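Local atomic coordinates of cytosolic IMP-GMP specific 5'-nucleotidase (Legionella pneumophila subsp. pneumophila, PDB entry 4OHF), a protein that probably hydrolyses IMP and GMP as a magnesium-dependent cytosolic 5'-nucleotidase of the HAD superfamily. Residues A245-F250 with H304-I309; R311-K314 with R319-L322. All coordinates share one frame; numbering follows the deposited sequence.

Interaction 1: A245-F250 with H304-I309; sequences ANKPRF and HIYGDI. With PO4 (phosphate ion), chain H.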
# COMPACT_ATOMS: atom_id res chain seq x y z
N ALA B 245 3.12 22.91 17.82
CA ALA B 245 2.00 22.59 16.96
C ALA B 245 2.06 21.17 16.43
O ALA B 245 1.04 20.55 16.20
CB ALA B 245 1.94 23.57 15.80
N ASN B 246 3.28 20.67 16.26
CA ASN B 246 3.48 19.33 15.75
C ASN B 246 2.96 19.19 14.31
O ASN B 246 2.16 18.30 13.99
CB ASN B 246 2.79 18.31 16.68
CG ASN B 246 3.32 16.89 16.49
OD1 ASN B 246 2.90 15.98 17.19
ND2 ASN B 246 4.25 16.71 15.56
N LYS B 247 3.41 20.09 13.45
CA LYS B 247 3.05 20.03 12.04
C LYS B 247 3.96 18.95 11.44
O LYS B 247 5.06 18.70 11.94
CB LYS B 247 3.33 21.38 11.38
CG LYS B 247 2.45 22.51 11.86
CD LYS B 247 2.94 23.88 11.35
CE LYS B 247 4.30 24.24 11.97
NZ LYS B 247 4.83 25.56 11.52
N PRO B 248 3.54 18.32 10.34
CA PRO B 248 2.29 18.53 9.61
C PRO B 248 1.06 17.92 10.26
O PRO B 248 -0.08 18.31 9.94
CB PRO B 248 2.59 17.88 8.26
CG PRO B 248 3.43 16.71 8.67
CD PRO B 248 4.38 17.31 9.68
N ARG B 249 1.27 16.97 11.16
CA ARG B 249 0.15 16.30 11.82
C ARG B 249 -0.89 17.25 12.38
O ARG B 249 -2.07 16.89 12.46
CB ARG B 249 0.64 15.33 12.90
CG ARG B 249 1.14 14.02 12.32
CD ARG B 249 1.29 12.94 13.38
NE ARG B 249 2.41 13.19 14.26
CZ ARG B 249 2.87 12.31 15.15
NH1 ARG B 249 3.91 12.64 15.91
NH2 ARG B 249 2.29 11.13 15.29
N PHE B 250 -0.49 18.45 12.76
CA PHE B 250 -1.46 19.41 13.27
C PHE B 250 -2.58 19.62 12.23
O PHE B 250 -3.75 19.77 12.57
CB PHE B 250 -0.82 20.76 13.54
CG PHE B 250 -1.81 21.86 13.86
CD1 PHE B 250 -2.11 22.20 15.18
CD2 PHE B 250 -2.47 22.54 12.83
CE1 PHE B 250 -3.05 23.19 15.48
CE2 PHE B 250 -3.41 23.53 13.12
CZ PHE B 250 -3.69 23.85 14.46
N HIS B 304 8.62 25.75 4.37
CA HIS B 304 9.02 24.49 3.73
C HIS B 304 7.84 23.54 3.56
O HIS B 304 6.94 23.54 4.38
CB HIS B 304 10.17 23.82 4.51
CG HIS B 304 11.49 24.53 4.35
ND1 HIS B 304 11.83 25.64 5.09
CD2 HIS B 304 12.52 24.31 3.50
CE1 HIS B 304 13.01 26.09 4.69
NE2 HIS B 304 13.45 25.30 3.72
N ILE B 305 7.85 22.75 2.48
CA ILE B 305 6.76 21.80 2.22
C ILE B 305 6.75 20.64 3.19
O ILE B 305 7.74 19.92 3.30
CB ILE B 305 6.82 21.22 0.79
CG1 ILE B 305 6.37 22.27 -0.23
CG2 ILE B 305 5.90 20.02 0.68
CD1 ILE B 305 7.28 23.43 -0.34
N TYR B 306 5.63 20.45 3.87
CA TYR B 306 5.46 19.37 4.85
C TYR B 306 5.34 17.98 4.23
O TYR B 306 4.26 17.38 4.24
CB TYR B 306 4.24 19.64 5.74
CG TYR B 306 4.46 20.76 6.73
CD1 TYR B 306 5.28 20.56 7.84
CD2 TYR B 306 3.92 22.03 6.52
CE1 TYR B 306 5.57 21.60 8.71
CE2 TYR B 306 4.21 23.09 7.39
CZ TYR B 306 5.05 22.85 8.49
OH TYR B 306 5.38 23.87 9.35
N GLY B 307 6.44 17.46 3.71
CA GLY B 307 6.41 16.14 3.12
C GLY B 307 5.33 15.95 2.07
O GLY B 307 5.34 16.63 1.04
N ASP B 308 4.40 15.04 2.34
CA ASP B 308 3.32 14.74 1.39
C ASP B 308 2.27 15.82 1.25
O ASP B 308 1.45 16.05 2.14
CB ASP B 308 2.64 13.42 1.77
CG ASP B 308 1.57 13.02 0.76
OD1 ASP B 308 1.88 13.00 -0.45
OD2 ASP B 308 0.44 12.71 1.18
N ILE B 309 2.28 16.47 0.08
CA ILE B 309 1.37 17.55 -0.24
C ILE B 309 -0.07 17.07 -0.37
O ILE B 309 -1.01 17.77 -0.01
CB ILE B 309 1.79 18.23 -1.57
CG1 ILE B 309 3.29 18.57 -1.52
CG2 ILE B 309 0.98 19.49 -1.79
CD1 ILE B 309 3.82 19.25 -2.77
P PO4 H . 8.25 26.73 13.26
O1 PO4 H . 9.21 26.08 14.19
O2 PO4 H . 8.87 26.91 11.93
O3 PO4 H . 7.84 28.05 13.80
O4 PO4 H . 7.05 25.85 13.11

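Interaction 2: R311-K314 with R319-L322; sequences RLKK and RTAL. With PO4 (phosphate ion), chain I.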
# COMPACT_ATOMS: atom_id res chain seq x y z
N ARG B 311 -1.71 14.19 1.10
CA ARG B 311 -2.33 13.85 2.38
C ARG B 311 -2.69 15.10 3.17
O ARG B 311 -3.68 15.12 3.90
CB ARG B 311 -1.38 12.97 3.20
CG ARG B 311 -1.80 12.76 4.64
CD ARG B 311 -0.95 11.67 5.29
NE ARG B 311 -1.32 11.40 6.68
CZ ARG B 311 -2.56 11.40 7.15
NH1 ARG B 311 -3.59 11.66 6.35
NH2 ARG B 311 -2.79 11.11 8.42
N LEU B 312 -1.89 16.15 3.01
CA LEU B 312 -2.11 17.40 3.72
C LEU B 312 -3.21 18.27 3.10
O LEU B 312 -4.08 18.77 3.82
CB LEU B 312 -0.80 18.19 3.79
CG LEU B 312 -0.72 19.30 4.83
CD1 LEU B 312 0.73 19.68 5.03
CD2 LEU B 312 -1.56 20.50 4.40
N LYS B 313 -3.18 18.46 1.79
CA LYS B 313 -4.21 19.27 1.14
C LYS B 313 -5.52 18.50 1.07
O LYS B 313 -6.58 19.08 0.80
CB LYS B 313 -3.78 19.69 -0.28
CG LYS B 313 -2.46 20.46 -0.36
CD LYS B 313 -2.54 21.85 0.26
CE LYS B 313 -3.31 22.81 -0.60
NZ LYS B 313 -3.53 24.11 0.09
N LYS B 314 -5.47 17.20 1.32
CA LYS B 314 -6.67 16.36 1.27
C LYS B 314 -7.50 16.40 2.55
O LYS B 314 -8.72 16.42 2.51
CB LYS B 314 -6.28 14.90 0.98
CG LYS B 314 -7.47 13.97 0.83
CD LYS B 314 -7.07 12.50 0.78
CE LYS B 314 -6.66 11.96 2.15
NZ LYS B 314 -6.26 10.52 2.11
N ARG B 319 -6.16 27.45 2.96
CA ARG B 319 -5.36 27.92 1.85
C ARG B 319 -3.92 27.93 2.36
O ARG B 319 -3.65 28.38 3.47
CB ARG B 319 -5.79 29.32 1.43
CG ARG B 319 -7.27 29.41 1.06
CD ARG B 319 -7.65 28.33 0.08
NE ARG B 319 -6.87 28.43 -1.15
CZ ARG B 319 -7.06 29.36 -2.08
NH1 ARG B 319 -8.01 30.27 -1.93
NH2 ARG B 319 -6.28 29.38 -3.17
N THR B 320 -2.99 27.42 1.55
CA THR B 320 -1.59 27.41 1.95
C THR B 320 -0.71 28.27 1.03
O THR B 320 -0.81 28.21 -0.19
CB THR B 320 -1.03 25.98 1.97
OG1 THR B 320 -1.27 25.36 0.71
CG2 THR B 320 -1.71 25.16 3.05
N ALA B 321 0.14 29.08 1.65
CA ALA B 321 1.05 29.95 0.91
C ALA B 321 2.46 29.60 1.37
O ALA B 321 2.66 28.97 2.40
CB ALA B 321 0.75 31.40 1.20
N LEU B 322 3.45 30.03 0.61
CA LEU B 322 4.81 29.70 0.95
C LEU B 322 5.81 30.86 0.82
O LEU B 322 5.66 31.75 -0.02
CB LEU B 322 5.25 28.55 0.06
CG LEU B 322 6.43 27.71 0.47
CD1 LEU B 322 6.06 26.92 1.70
CD2 LEU B 322 6.79 26.77 -0.69
P PO4 I . -4.22 26.35 -2.15
O1 PO4 I . -4.30 27.27 -0.99
O2 PO4 I . -2.80 26.06 -2.47
O3 PO4 I . -4.87 26.99 -3.33
O4 PO4 I . -4.93 25.09 -1.84

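Interaction 1: A245-F250 with H304-I309
K247 and P248 pack side by side against the ring of Y306. P248 meets the inner end of the tyrosine: its CB lies 3.5 Å from CB of Y306 and 3.8 Å from CG. K247 meets the outer end, with its CB 3.5 Å from CE1 of Y306 and its CD 3.7 Å from CZ. Both side chains cross the tyrosine obliquely. The lysine turns at chi3 (-66°), and this bend carries its amine past the phenol toward a bound phosphate. There K247 NZ gives a hydrogen bond of 2.7 Å to O4 of the ion. The phosphate probably comes from the crystallisation liquor, but T209, N210 and the backbone N of D25 bind it too. This is the active-site end of the HAD fold, where D23, D25 and D303 hold the magnesium ion. The position of K247 and its bond to the ion are consistent with the phosphate-binding lysine of HAD enzymes. Further bonds fix the lysine amine: one to L208 O, one to Y300 OH and a weak one to D23. The hydroxyl of Y306 is hydrogen-bonded to Y300 OH, so Y300 links to both polar ends. A cis peptide precedes P248, and the backbone N of K247 is held by the side chain of N210. Y306 is the centre of an inverse gamma turn, closed by a 2.8 Å bond from G307 N to I305 O. H304 O sits 4.0 Å above one face of the Y306 ring, offset toward its rim.

Interaction 2: R311-K314 with R319-L322
K313 reaches from its helix to T320 on the neighbouring strand, and the two side chains meet tip to tip. The direct hydrogen bond runs from K313 NZ to T320 OG1, 2.7 Å. The lysine does not extend straight. Bends at chi2 (-68°) and chi3 (-74°) bring its end back to the strand, although its first side-chain bond does not point there. T320 OG1 is also hydrogen-bonded to the backbone O of F426, so the hydroxyl ties the strand to the C-terminal end of helix 418-426. These residues belong to a beta-alpha-beta unit of the HAD core: strand 298-302, helix 309-315 and the parallel strand 319-323. The remaining polar contacts across the gap run through a phosphate ion, probably from the crystallisation liquor. K313 NZ donates to its O4 at 2.6 Å. R319 bends at chi2 and chi3 and curls toward the phosphate. It offers the NE-NH2 edge of its guanidinium, with the phosphorus in the plane of the group. R319 NE binds O1 at 2.8 Å, and R319 NH2 binds O3 at the same 2.8 Å. The backbone N of T320 adds a second bond to O1, 2.9 Å long and bent to 147°. One oxygen therefore takes both a side-chain and a backbone donor from the strand. The positive groups of K313 and R319 probably help to offset the charge of the anion. R10 of the same chain and the hydroxyl of Y113 of a neighbouring subunit also bind the ion. K313 also packs on Y113 of that subunit.

Overall arrangement
The two interactions follow one another along the chain. Interaction 1 comes first: it closes a long loop from the turn after strand 240-243, past strands 257-260, 267-269 and 277-281, to the loop after strand 298-302. Interaction 2 opens just beyond it, on helix 309-315, and closes a short loop onto strand 319-323. Neither encloses nor crosses the other. The centres of interactions 1 and 2 are about 9 Å apart, and their side chains touch. L312 CD1 lies 3.6 Å from Y306 CB, and L322 CD2 lies 3.4 Å from I305 CD1. Together they tie the active-site loops after strands 240-243 and 298-302 to helix 309-315 and strand 319-323.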